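Local structure of ribonuclease VapC5 (Mycobacterium tuberculosis, 3DBO) at residues E85-D90 with A119-S124; N114-A119 with A137-A142. The protein is the probable toxin of a type II toxin-antitoxin pair, a magnesium-dependent PIN-family ribonuclease whose limited RNase activity is seen in complex with its antitoxin VapB5. All coordinates share one frame; numbering follows the deposited sequence.

Interaction 1. Residues E85-D90 with A119-S124; sequences ETLPVD and AAVAAS
Val-121 reaches out from its helix with both methyls spread against the end of strand 86-87 and the chain that leaves it. Val-121 CG1, set anti to the backbone N (chi1 166°), packs 3.7 Å from Leu-87 CB. The other branch takes the next two residues: Val-121 CG2 lies 3.6 Å from the carbonyl O of Pro-88 and 4.0 Å from Val-89 CG2, the two valines crossing at about a right angle. This is the close, largely apolar part, with Leu-87 and Val-121 buried. Beyond it the contact opens toward solvent and turns polar. There a water donates to Asp-90 OD1 at 2.6 Å and to Ser-124 OG at 2.8 Å, bridging the two segments. Ser-124 OG in turn donates to the carbonyl O of Val-121 (2.8 Å), a bond tilted 32° from the carbonyl plane that ties the hydroxyl back to its own helix. Asp-90, at the N-cap of helix 91-107, accepts from the backbone N of Ala-93 with the same OD1. Strand 86-87, at one border of the parallel sheet, pairs with strand 47-51; Val-121 also touches Thr-51 there and Ala-93 of helix 91-107, so the contact fills the corner between sheet edge and two helices.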
loop_
_atom_site.group_PDB
_atom_site.type_symbol
_atom_site.label_atom_id
_atom_site.label_comp_id
_atom_site.label_asym_id
_atom_site.label_seq_id
_atom_site.Cartn_x
_atom_site.Cartn_y
_atom_site.Cartn_z
ATOM N N GLU B 85 6.127 10.991 -1.778
ATOM C CA GLU B 85 5.760 10.708 -3.162
ATOM C C GLU B 85 4.553 9.759 -3.175
ATOM O O GLU B 85 4.579 8.688 -2.540
ATOM C CB GLU B 85 6.949 10.064 -3.904
ATOM C CG GLU B 85 6.704 9.706 -5.362
ATOM C CD GLU B 85 6.465 10.918 -6.244
ATOM O OE1 GLU B 85 7.249 11.891 -6.140
ATOM O OE2 GLU B 85 5.499 10.890 -7.040
ATOM N N THR B 86 3.491 10.179 -3.860
ATOM C CA THR B 86 2.333 9.327 -4.115
ATOM C C THR B 86 2.290 9.017 -5.621
ATOM O O THR B 86 1.926 9.873 -6.450
ATOM C CB THR B 86 1.010 9.973 -3.643
ATOM O OG1 THR B 86 0.891 11.270 -4.243
ATOM C CG2 THR B 86 0.985 10.123 -2.100
ATOM N N LEU B 87 2.628 7.782 -5.968
ATOM C CA LEU B 87 2.834 7.399 -7.359
ATOM C C LEU B 87 1.467 7.209 -8.007
ATOM O O LEU B 87 0.595 6.595 -7.411
ATOM C CB LEU B 87 3.624 6.083 -7.438
ATOM C CG LEU B 87 5.050 6.123 -6.850
ATOM C CD1 LEU B 87 5.605 4.712 -6.817
ATOM C CD2 LEU B 87 5.929 7.057 -7.685
ATOM N N PRO B 88 1.276 7.763 -9.215
ATOM C CA PRO B 88 -0.047 7.642 -9.854
ATOM C C PRO B 88 -0.267 6.308 -10.559
ATOM O O PRO B 88 0.674 5.571 -10.808
ATOM C CB PRO B 88 -0.012 8.755 -10.893
ATOM C CG PRO B 88 1.442 8.789 -11.329
ATOM C CD PRO B 88 2.227 8.518 -10.055
ATOM N N VAL B 89 -1.517 6.007 -10.909
ATOM C CA VAL B 89 -1.758 4.957 -11.880
ATOM C C VAL B 89 -1.643 5.648 -13.250
ATOM O O VAL B 89 -2.534 6.417 -13.641
ATOM C CB VAL B 89 -3.158 4.282 -11.726
ATOM C CG1 VAL B 89 -3.306 3.186 -12.758
ATOM C CG2 VAL B 89 -3.369 3.680 -10.308
ATOM N N ASP B 90 -0.549 5.401 -13.948
ATOM C CA ASP B 90 -0.315 5.979 -15.281
ATOM C C ASP B 90 -0.428 4.882 -16.343
ATOM O O ASP B 90 -0.866 3.787 -16.028
ATOM C CB ASP B 90 1.042 6.680 -15.363
ATOM C CG ASP B 90 2.220 5.779 -14.969
ATOM O OD1 ASP B 90 2.077 4.532 -14.811
ATOM O OD2 ASP B 90 3.312 6.359 -14.780
ATOM N N ALA B 119 0.266 -3.198 -6.803
ATOM C CA ALA B 119 1.294 -4.075 -7.356
ATOM C C ALA B 119 1.639 -3.670 -8.790
ATOM O O ALA B 119 2.814 -3.672 -9.167
ATOM C CB ALA B 119 0.830 -5.516 -7.315
ATOM N N ALA B 120 0.621 -3.282 -9.575
ATOM C CA ALA B 120 0.860 -2.827 -10.954
ATOM C C ALA B 120 1.726 -1.571 -10.998
ATOM O O ALA B 120 2.659 -1.467 -11.798
ATOM C CB ALA B 120 -0.487 -2.619 -11.712
ATOM N N VAL B 121 1.420 -0.608 -10.140
ATOM C CA VAL B 121 2.212 0.607 -10.056
ATOM C C VAL B 121 3.677 0.290 -9.687
ATOM O O VAL B 121 4.624 0.729 -10.377
ATOM C CB VAL B 121 1.579 1.611 -9.034
ATOM C CG1 VAL B 121 2.559 2.760 -8.666
ATOM C CG2 VAL B 121 0.243 2.177 -9.604
ATOM N N ALA B 122 3.858 -0.469 -8.610
ATOM C CA ALA B 122 5.205 -0.836 -8.178
ATOM C C ALA B 122 5.965 -1.611 -9.259
ATOM O O ALA B 122 7.099 -1.222 -9.616
ATOM C CB ALA B 122 5.145 -1.636 -6.849
ATOM N N ALA B 123 5.368 -2.693 -9.772
ATOM C CA ALA B 123 6.007 -3.517 -10.819
ATOM C C ALA B 123 6.384 -2.727 -12.058
ATOM O O ALA B 123 7.438 -2.965 -12.654
ATOM C CB ALA B 123 5.140 -4.703 -11.193
ATOM N N SER B 124 5.525 -1.779 -12.449
ATOM C CA SER B 124 5.757 -1.000 -13.666
ATOM C C SER B 124 6.951 -0.047 -13.500
ATOM O O SER B 124 7.511 0.426 -14.488
ATOM C CB SER B 124 4.484 -0.219 -14.055
ATOM O OG SER B 124 4.276 0.874 -13.178
HETATM O O HOH W 1 4.193 3.575 -13.694
#

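Interaction 2. Residues N114-A119 with A137-A142; sequences NDLWIA and AALDGA
Leu-139 points its side chain at helix 113-124 and meets it mainly through one methyl. From CB, which stays back from the helix, CG continues anti to the residue's own carbonyl carbon (chi1 -71°), and there the chain forks. CD1 makes the closer contacts: Leu-139 CD1 sits 3.7 Å from Ala-119 CB and 4.0 Å from Leu-116 CD1. Leu-139 CD2, the other tip, comes 4.2 Å from Leu-116 CD1, a looser touch. The first bond of Leu-116 does not aim at Leu-139, yet its tip reaches it. A chi1 of -168° sets CG anti to the backbone N, chi2 of 59° then turns CD1 to Leu-139, and the two leucines cross at about a right angle. The contact is buried and purely apolar. Leu-139 opens a type II turn, closed by Ala-142 N to Leu-139 O at 3.0 Å. Next to Leu-116, Asp-115 is a predicted magnesium ligand, salt-bridged to Arg-112 and close to Asp-135. Here the helix carrying Asp-115 packs on the loop between strands 129-131 and 147-149, consistent with the PIN-domain alpha/beta fold, in which acidic residues gather at the C-terminal ends of the parallel strands to bind metal.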
loop_
_atom_site.group_PDB
_atom_site.type_symbol
_atom_site.label_atom_id
_atom_site.label_comp_id
_atom_site.label_asym_id
_atom_site.label_seq_id
_atom_site.Cartn_x
_atom_site.Cartn_y
_atom_site.Cartn_z
ATOM N N ASN B 114 -7.799 -3.392 -5.585
ATOM C CA ASN B 114 -7.018 -2.218 -5.239
ATOM C C ASN B 114 -5.572 -2.605 -4.920
ATOM O O ASN B 114 -4.663 -1.869 -5.259
ATOM C CB ASN B 114 -7.646 -1.436 -4.098
ATOM C CG ASN B 114 -8.615 -0.366 -4.584
ATOM O OD1 ASN B 114 -8.898 -0.253 -5.785
ATOM N ND2 ASN B 114 -9.120 0.440 -3.643
ATOM N N ASP B 115 -5.371 -3.778 -4.317
ATOM C CA ASP B 115 -3.999 -4.302 -4.156
ATOM C C ASP B 115 -3.332 -4.612 -5.487
ATOM O O ASP B 115 -2.134 -4.374 -5.648
ATOM C CB ASP B 115 -3.948 -5.528 -3.224
ATOM C CG ASP B 115 -3.967 -5.129 -1.742
ATOM O OD1 ASP B 115 -3.794 -3.919 -1.431
ATOM O OD2 ASP B 115 -4.155 -6.016 -0.889
ATOM N N LEU B 116 -4.108 -5.076 -6.465
ATOM C CA LEU B 116 -3.526 -5.324 -7.803
ATOM C C LEU B 116 -3.057 -4.032 -8.470
ATOM O O LEU B 116 -1.991 -4.008 -9.101
ATOM C CB LEU B 116 -4.501 -6.088 -8.710
ATOM C CG LEU B 116 -3.890 -6.641 -10.014
ATOM C CD1 LEU B 116 -2.695 -7.622 -9.753
ATOM C CD2 LEU B 116 -5.025 -7.326 -10.808
ATOM N N TRP B 117 -3.837 -2.955 -8.325
ATOM C CA TRP B 117 -3.400 -1.620 -8.766
ATOM C C TRP B 117 -2.092 -1.181 -8.091
ATOM O O TRP B 117 -1.194 -0.676 -8.739
ATOM C CB TRP B 117 -4.518 -0.567 -8.563
ATOM C CG TRP B 117 -5.650 -0.683 -9.580
ATOM C CD1 TRP B 117 -6.956 -1.010 -9.348
ATOM C CD2 TRP B 117 -5.539 -0.427 -10.980
ATOM N NE1 TRP B 117 -7.682 -0.975 -10.549
ATOM C CE2 TRP B 117 -6.819 -0.632 -11.558
ATOM C CE3 TRP B 117 -4.467 -0.064 -11.810
ATOM C CZ2 TRP B 117 -7.059 -0.478 -12.942
ATOM C CZ3 TRP B 117 -4.708 0.087 -13.201
ATOM C CH2 TRP B 117 -6.000 -0.105 -13.733
ATOM N N ILE B 118 -1.984 -1.389 -6.787
ATOM C CA ILE B 118 -0.737 -1.095 -6.082
ATOM C C ILE B 118 0.443 -1.881 -6.664
ATOM O O ILE B 118 1.476 -1.287 -7.000
ATOM C CB ILE B 118 -0.877 -1.327 -4.571
ATOM C CG1 ILE B 118 -1.845 -0.283 -3.984
ATOM C CG2 ILE B 118 0.498 -1.174 -3.872
ATOM C CD1 ILE B 118 -2.310 -0.645 -2.543
ATOM N N ALA B 119 0.266 -3.198 -6.803
ATOM C CA ALA B 119 1.294 -4.075 -7.356
ATOM C C ALA B 119 1.639 -3.670 -8.790
ATOM O O ALA B 119 2.814 -3.672 -9.167
ATOM C CB ALA B 119 0.830 -5.516 -7.315
ATOM N N ALA B 137 0.812 -12.162 -1.924
ATOM C CA ALA B 137 1.393 -13.505 -2.024
ATOM C C ALA B 137 1.066 -14.221 -3.309
ATOM O O ALA B 137 1.923 -14.894 -3.881
ATOM C CB ALA B 137 0.952 -14.353 -0.837
ATOM N N ALA B 138 -0.166 -14.066 -3.787
ATOM C CA ALA B 138 -0.598 -14.734 -5.005
ATOM C C ALA B 138 0.211 -14.367 -6.257
ATOM O O ALA B 138 0.162 -15.071 -7.250
ATOM C CB ALA B 138 -2.064 -14.447 -5.253
ATOM N N LEU B 139 0.914 -13.250 -6.209
ATOM C CA LEU B 139 1.672 -12.736 -7.349
ATOM C C LEU B 139 3.158 -13.123 -7.359
ATOM O O LEU B 139 3.890 -12.771 -8.291
ATOM C CB LEU B 139 1.553 -11.214 -7.373
ATOM C CG LEU B 139 0.184 -10.659 -7.772
ATOM C CD1 LEU B 139 0.094 -9.187 -7.429
ATOM C CD2 LEU B 139 0.015 -10.856 -9.265
ATOM N N ASP B 140 3.613 -13.827 -6.318
ATOM C CA ASP B 140 5.036 -14.134 -6.213
ATOM C C ASP B 140 5.555 -14.838 -7.460
ATOM O O ASP B 140 4.988 -15.834 -7.894
ATOM C CB ASP B 140 5.311 -15.008 -4.969
ATOM C CG ASP B 140 5.218 -14.227 -3.662
ATOM O OD1 ASP B 140 5.417 -12.990 -3.655
ATOM O OD2 ASP B 140 4.947 -14.877 -2.638
ATOM N N GLY B 141 6.627 -14.305 -8.032
ATOM C CA GLY B 141 7.247 -14.903 -9.214
ATOM C C GLY B 141 6.817 -14.285 -10.533
ATOM O O GLY B 141 7.464 -14.503 -11.554
ATOM N N ALA B 142 5.712 -13.546 -10.542
ATOM C CA ALA B 142 5.323 -12.810 -11.760
ATOM C C ALA B 142 6.423 -11.826 -12.163
ATOM O O ALA B 142 7.108 -11.278 -11.320
ATOM C CB ALA B 142 3.981 -12.114 -11.555
#

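Overall arrangement
Helix 113-124 serves both contacts: interaction 1 uses its C-terminal half and interaction 2 its N-terminal half, the two sharing Ala-119, with centres 12 Å apart. They also touch directly, where Val-89 CG1 lies 3.4 Å from Trp-117 CZ3. Their segments alternate along the chain; the helix meets the exit of the edge strand in one and, in the other, the 3-10 segment and turn in the loop before strand 147-149. Between side chains, the predicted magnesium ligand Asp-115, in interaction 2, is about 11 Å from Val-121, and Asp-26, the other, about 8 Å from Ala-119 and about 10 Å from Val-121. A bound sodium ion lies about 6 Å from the Ala-119 side chain, and one about 7 Å from that of Val-121.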